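Flagellar hook-associated protein (Burkholderia pseudomallei, PDB 4UT1) probably serves as a structural component of the bacterial flagellum, as the hook-associated junction protein FlgK. Local coordinates at residues G406-S411 with F422-T427; V500-T505 with T517-D522. All coordinates share one frame; numbering follows the deposited sequence.

Overall arrangement
From the N terminus the chain first builds long helices and an antiparallel sheet, strands 220-225 to 277-278, and helix 287-322 follows. The chain then enters the D2-like region. There interaction 1 closes a short loop of ten residues and joins the three-stranded sheet of strand 408-412 to the five-stranded sheet of strand 421-425. Further on, in the D3 region, interaction 2 brings together 500-505 and 517-522, with eleven residues between them, and so joins strands 498-502 and 519-520 of two different sheets. The two contacts follow in series and neither nest nor cross. They lie about 42 Å apart, centre to centre. Each is an apolar contact between the sheets of its own region.

Interaction 1 of 2, residues G406-S411 with F422-T427; sequences GGLKLS and FTVLPT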
# COMPACT_ATOMS: atom_id res chain seq x y z
N GLY A 406 0.56 2.46 13.70
CA GLY A 406 0.19 1.49 12.69
C GLY A 406 1.14 1.29 11.52
O GLY A 406 0.70 1.01 10.39
N GLY A 407 2.43 1.43 11.77
CA GLY A 407 3.44 1.18 10.75
C GLY A 407 3.96 2.44 10.09
O GLY A 407 4.84 2.38 9.23
N LEU A 408 3.40 3.58 10.50
CA LEU A 408 3.76 4.87 9.93
C LEU A 408 4.45 5.80 10.92
O LEU A 408 4.05 5.89 12.08
CB LEU A 408 2.51 5.58 9.41
CG LEU A 408 1.71 4.85 8.34
CD1 LEU A 408 0.45 5.65 8.02
CD2 LEU A 408 2.60 4.66 7.10
N LYS A 409 5.45 6.52 10.43
CA LYS A 409 6.05 7.61 11.18
C LYS A 409 5.43 8.91 10.70
O LYS A 409 5.52 9.26 9.52
CB LYS A 409 7.57 7.63 11.00
CG LYS A 409 8.29 6.41 11.59
CD LYS A 409 9.80 6.44 11.32
CE LYS A 409 10.49 5.17 11.82
NZ LYS A 409 11.87 5.04 11.25
N LEU A 410 4.79 9.62 11.62
CA LEU A 410 4.04 10.82 11.25
C LEU A 410 4.67 12.04 11.90
O LEU A 410 4.82 12.11 13.12
CB LEU A 410 2.57 10.67 11.65
CG LEU A 410 1.83 9.49 11.02
CD1 LEU A 410 1.32 8.53 12.09
CD2 LEU A 410 0.69 9.99 10.14
N SER A 411 5.05 13.00 11.07
CA SER A 411 5.72 14.20 11.55
C SER A 411 5.01 15.48 11.12
O SER A 411 4.80 15.72 9.94
CB SER A 411 7.17 14.21 11.08
OG SER A 411 7.84 13.14 11.72
N PHE A 422 -5.70 15.21 8.13
CA PHE A 422 -4.80 15.00 6.99
C PHE A 422 -5.04 13.65 6.33
O PHE A 422 -5.07 12.61 7.00
CB PHE A 422 -3.33 15.11 7.42
CG PHE A 422 -2.98 16.44 8.04
CD1 PHE A 422 -3.25 16.69 9.37
CD2 PHE A 422 -2.40 17.43 7.27
CE1 PHE A 422 -2.95 17.92 9.93
CE2 PHE A 422 -2.09 18.65 7.83
CZ PHE A 422 -2.37 18.90 9.16
N THR A 423 -5.22 13.65 5.02
CA THR A 423 -5.34 12.39 4.31
C THR A 423 -3.95 11.82 4.09
O THR A 423 -3.05 12.52 3.64
CB THR A 423 -6.05 12.53 2.97
OG1 THR A 423 -7.32 13.13 3.21
CG2 THR A 423 -6.24 11.16 2.32
N VAL A 424 -3.79 10.56 4.44
CA VAL A 424 -2.49 9.93 4.32
C VAL A 424 -2.62 8.72 3.42
O VAL A 424 -3.33 7.77 3.76
CB VAL A 424 -1.94 9.50 5.68
CG1 VAL A 424 -0.60 8.77 5.50
CG2 VAL A 424 -1.78 10.73 6.57
N LEU A 425 -1.94 8.79 2.28
CA LEU A 425 -1.98 7.73 1.27
C LEU A 425 -0.58 7.20 1.08
O LEU A 425 0.16 7.65 0.20
CB LEU A 425 -2.54 8.27 -0.06
CG LEU A 425 -3.85 9.07 -0.06
CD1 LEU A 425 -4.20 9.53 -1.47
CD2 LEU A 425 -4.99 8.24 0.51
N PRO A 426 -0.17 6.26 1.94
CA PRO A 426 1.23 5.83 1.95
C PRO A 426 1.66 5.06 0.71
O PRO A 426 2.84 5.13 0.38
CB PRO A 426 1.32 4.94 3.19
CG PRO A 426 0.13 5.36 4.05
CD PRO A 426 -0.93 5.64 3.04
N THR A 427 0.73 4.37 0.03
CA THR A 427 1.13 3.47 -1.06
C THR A 427 0.39 3.65 -2.39
O THR A 427 0.79 3.05 -3.38
CB THR A 427 0.95 2.00 -0.66
OG1 THR A 427 -0.43 1.75 -0.34
CG2 THR A 427 1.84 1.64 0.54
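L408 and V424 meet tip to tip between two beta sheets, and P426 lies across the end of the leucine. The L408 side chain leaves its strand toward 422-427. At CB, chi1 of -59° sets CG anti to the carbonyl carbon. Chi2 of 176° puts CD1 anti to CA, while CD2 branches off beside it. CB and CG make no close contact with the other segment. The tip does the touching. CD1 reaches V424 CG1 at 4.1 Å and also lies 4.0 Å from P426 CG. Within the two segments CD2 meets the proline, with P426 CG at 4.0 Å. P426 CG is thus held against both methyls of the leucine. The L408 and P426 side chains cross at about a right angle. Two residues further along its strand, L410 CD2 approaches the other methyl, V424 CG2, at a looser 4.4 Å. All four residues are buried, and the contact is wholly apolar. Strand 408-412 runs between strands 356-360 and 402-405, with L410 also touching M403 and I405. Strand 421-425 lies between 343-346 and 371-375. L356 touches V424 and F360 touches P426, so strand 356-360 adds to this intersheet core of the D2-like region.

Interaction 2 of 2, residues V500-T505 with T517-D522; sequences VTIAGT and TPVPYD. With EDO (1,2-ethanediol), chain I.
V519 packs its two methyls against two residues of strand 498-502. V519 CG1 meets I502 CD1 at 3.8 Å, and these side chains reach toward each other tip to tip. I502 CG1 stands behind its own methyl, 4.2 Å from the same V519 CG1. The other branch, V519 CG2, meets V500 at its CB, also at 4.2 Å. The fork of V519 therefore spans two inward-pointing residues of one strand. Its chi1 of 175° places CG1 anti to the backbone N and CG2 anti to the carbonyl carbon, which gives each methyl its own partner. V500 and V519 are buried, while I502 is partly exposed.

Further along the chain, at P520 to D522, a 1,2-ethanediol is bound, probably from the crystallisation liquor. D522 N donates a nearly straight hydrogen bond to O2 of the diol, 2.7 Å long with an N-H...O angle of 165°. The carbonyl O of P520 lies 3.0 Å from O1 of the diol. The diol is also hydrogen-bonded to G526 O.

In the next shell, F494 touches both V500 and V519, and M529 touches V500 and I502. The Y521 hydroxyl is hydrogen-bonded to G552 O, and D522 OD1 is hydrogen-bonded to S524 OG. Strand 498-502 runs between 508-511 and 527-533. Strand 519-520 is the outermost strand of a second sheet, beside 490-492, and V519 makes a backbone hydrogen bond with L491. The contact thus joins this edge strand to the interior strand 498-502 of the other sheet in the D3 region.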
# COMPACT_ATOMS: atom_id res chain seq x y z
N VAL A 500 31.02 -10.79 20.60
CA VAL A 500 30.77 -12.03 19.88
C VAL A 500 29.57 -12.76 20.49
O VAL A 500 29.53 -13.03 21.70
CB VAL A 500 32.02 -12.96 19.88
CG1 VAL A 500 31.73 -14.26 19.17
CG2 VAL A 500 33.21 -12.26 19.22
N THR A 501 28.57 -13.04 19.67
CA THR A 501 27.40 -13.76 20.15
C THR A 501 27.35 -15.14 19.53
O THR A 501 27.32 -15.27 18.31
CB THR A 501 26.09 -13.02 19.83
OG1 THR A 501 26.09 -11.77 20.51
CG2 THR A 501 24.89 -13.83 20.30
N ILE A 502 27.35 -16.16 20.38
CA ILE A 502 27.24 -17.53 19.90
C ILE A 502 25.80 -17.98 20.00
O ILE A 502 25.19 -17.91 21.07
CB ILE A 502 28.15 -18.49 20.70
CG1 ILE A 502 29.61 -18.03 20.65
CG2 ILE A 502 28.02 -19.91 20.17
CD1 ILE A 502 29.93 -16.87 21.59
N ALA A 503 25.26 -18.43 18.87
CA ALA A 503 23.88 -18.88 18.83
C ALA A 503 23.69 -20.10 19.73
O ALA A 503 24.60 -20.90 19.91
CB ALA A 503 23.45 -19.20 17.40
N GLY A 504 22.50 -20.21 20.29
CA GLY A 504 22.18 -21.32 21.17
C GLY A 504 20.85 -21.06 21.85
O GLY A 504 20.18 -20.07 21.57
N THR A 505 20.48 -21.96 22.75
CA THR A 505 19.24 -21.82 23.49
C THR A 505 19.55 -21.90 24.97
O THR A 505 19.52 -22.98 25.56
CB THR A 505 18.21 -22.90 23.10
OG1 THR A 505 18.76 -24.20 23.38
CG2 THR A 505 17.89 -22.82 21.61
N THR A 517 41.33 -12.01 24.07
CA THR A 517 40.07 -12.38 24.69
C THR A 517 39.54 -13.67 24.09
O THR A 517 39.38 -13.76 22.87
CB THR A 517 38.98 -11.30 24.52
OG1 THR A 517 39.45 -10.06 25.06
CG2 THR A 517 37.70 -11.73 25.21
N PRO A 518 39.29 -14.68 24.93
CA PRO A 518 38.90 -15.98 24.37
C PRO A 518 37.40 -16.18 24.25
O PRO A 518 36.62 -15.74 25.09
CB PRO A 518 39.49 -16.97 25.38
CG PRO A 518 39.41 -16.22 26.69
CD PRO A 518 39.69 -14.78 26.35
N VAL A 519 37.00 -16.84 23.16
CA VAL A 519 35.64 -17.30 22.98
C VAL A 519 35.62 -18.82 23.02
O VAL A 519 36.40 -19.46 22.31
CB VAL A 519 35.06 -16.81 21.65
CG1 VAL A 519 33.68 -17.40 21.41
CG2 VAL A 519 35.01 -15.29 21.62
N PRO A 520 34.73 -19.41 23.83
CA PRO A 520 34.70 -20.88 23.93
C PRO A 520 34.26 -21.52 22.63
O PRO A 520 33.35 -21.02 21.97
CB PRO A 520 33.65 -21.14 25.02
CG PRO A 520 33.39 -19.80 25.67
CD PRO A 520 33.66 -18.78 24.62
N TYR A 521 34.92 -22.62 22.26
CA TYR A 521 34.52 -23.39 21.09
C TYR A 521 34.50 -24.87 21.43
O TYR A 521 35.50 -25.42 21.91
CB TYR A 521 35.44 -23.14 19.90
CG TYR A 521 35.03 -24.00 18.72
CD1 TYR A 521 33.91 -23.66 17.96
CD2 TYR A 521 35.71 -25.16 18.40
CE1 TYR A 521 33.50 -24.44 16.90
CE2 TYR A 521 35.31 -25.95 17.34
CZ TYR A 521 34.22 -25.60 16.60
OH TYR A 521 33.82 -26.39 15.55
N ASP A 522 33.34 -25.47 21.22
CA ASP A 522 33.12 -26.89 21.47
C ASP A 522 33.01 -27.64 20.14
O ASP A 522 31.99 -27.54 19.45
CB ASP A 522 31.85 -27.08 22.31
CG ASP A 522 31.65 -28.50 22.80
OD1 ASP A 522 32.27 -29.44 22.25
OD2 ASP A 522 30.85 -28.70 23.74
C1 EDO I . 30.16 -23.79 22.74
O1 EDO I . 31.07 -22.69 22.82
C2 EDO I . 29.80 -24.01 21.28
O2 EDO I . 30.99 -24.25 20.50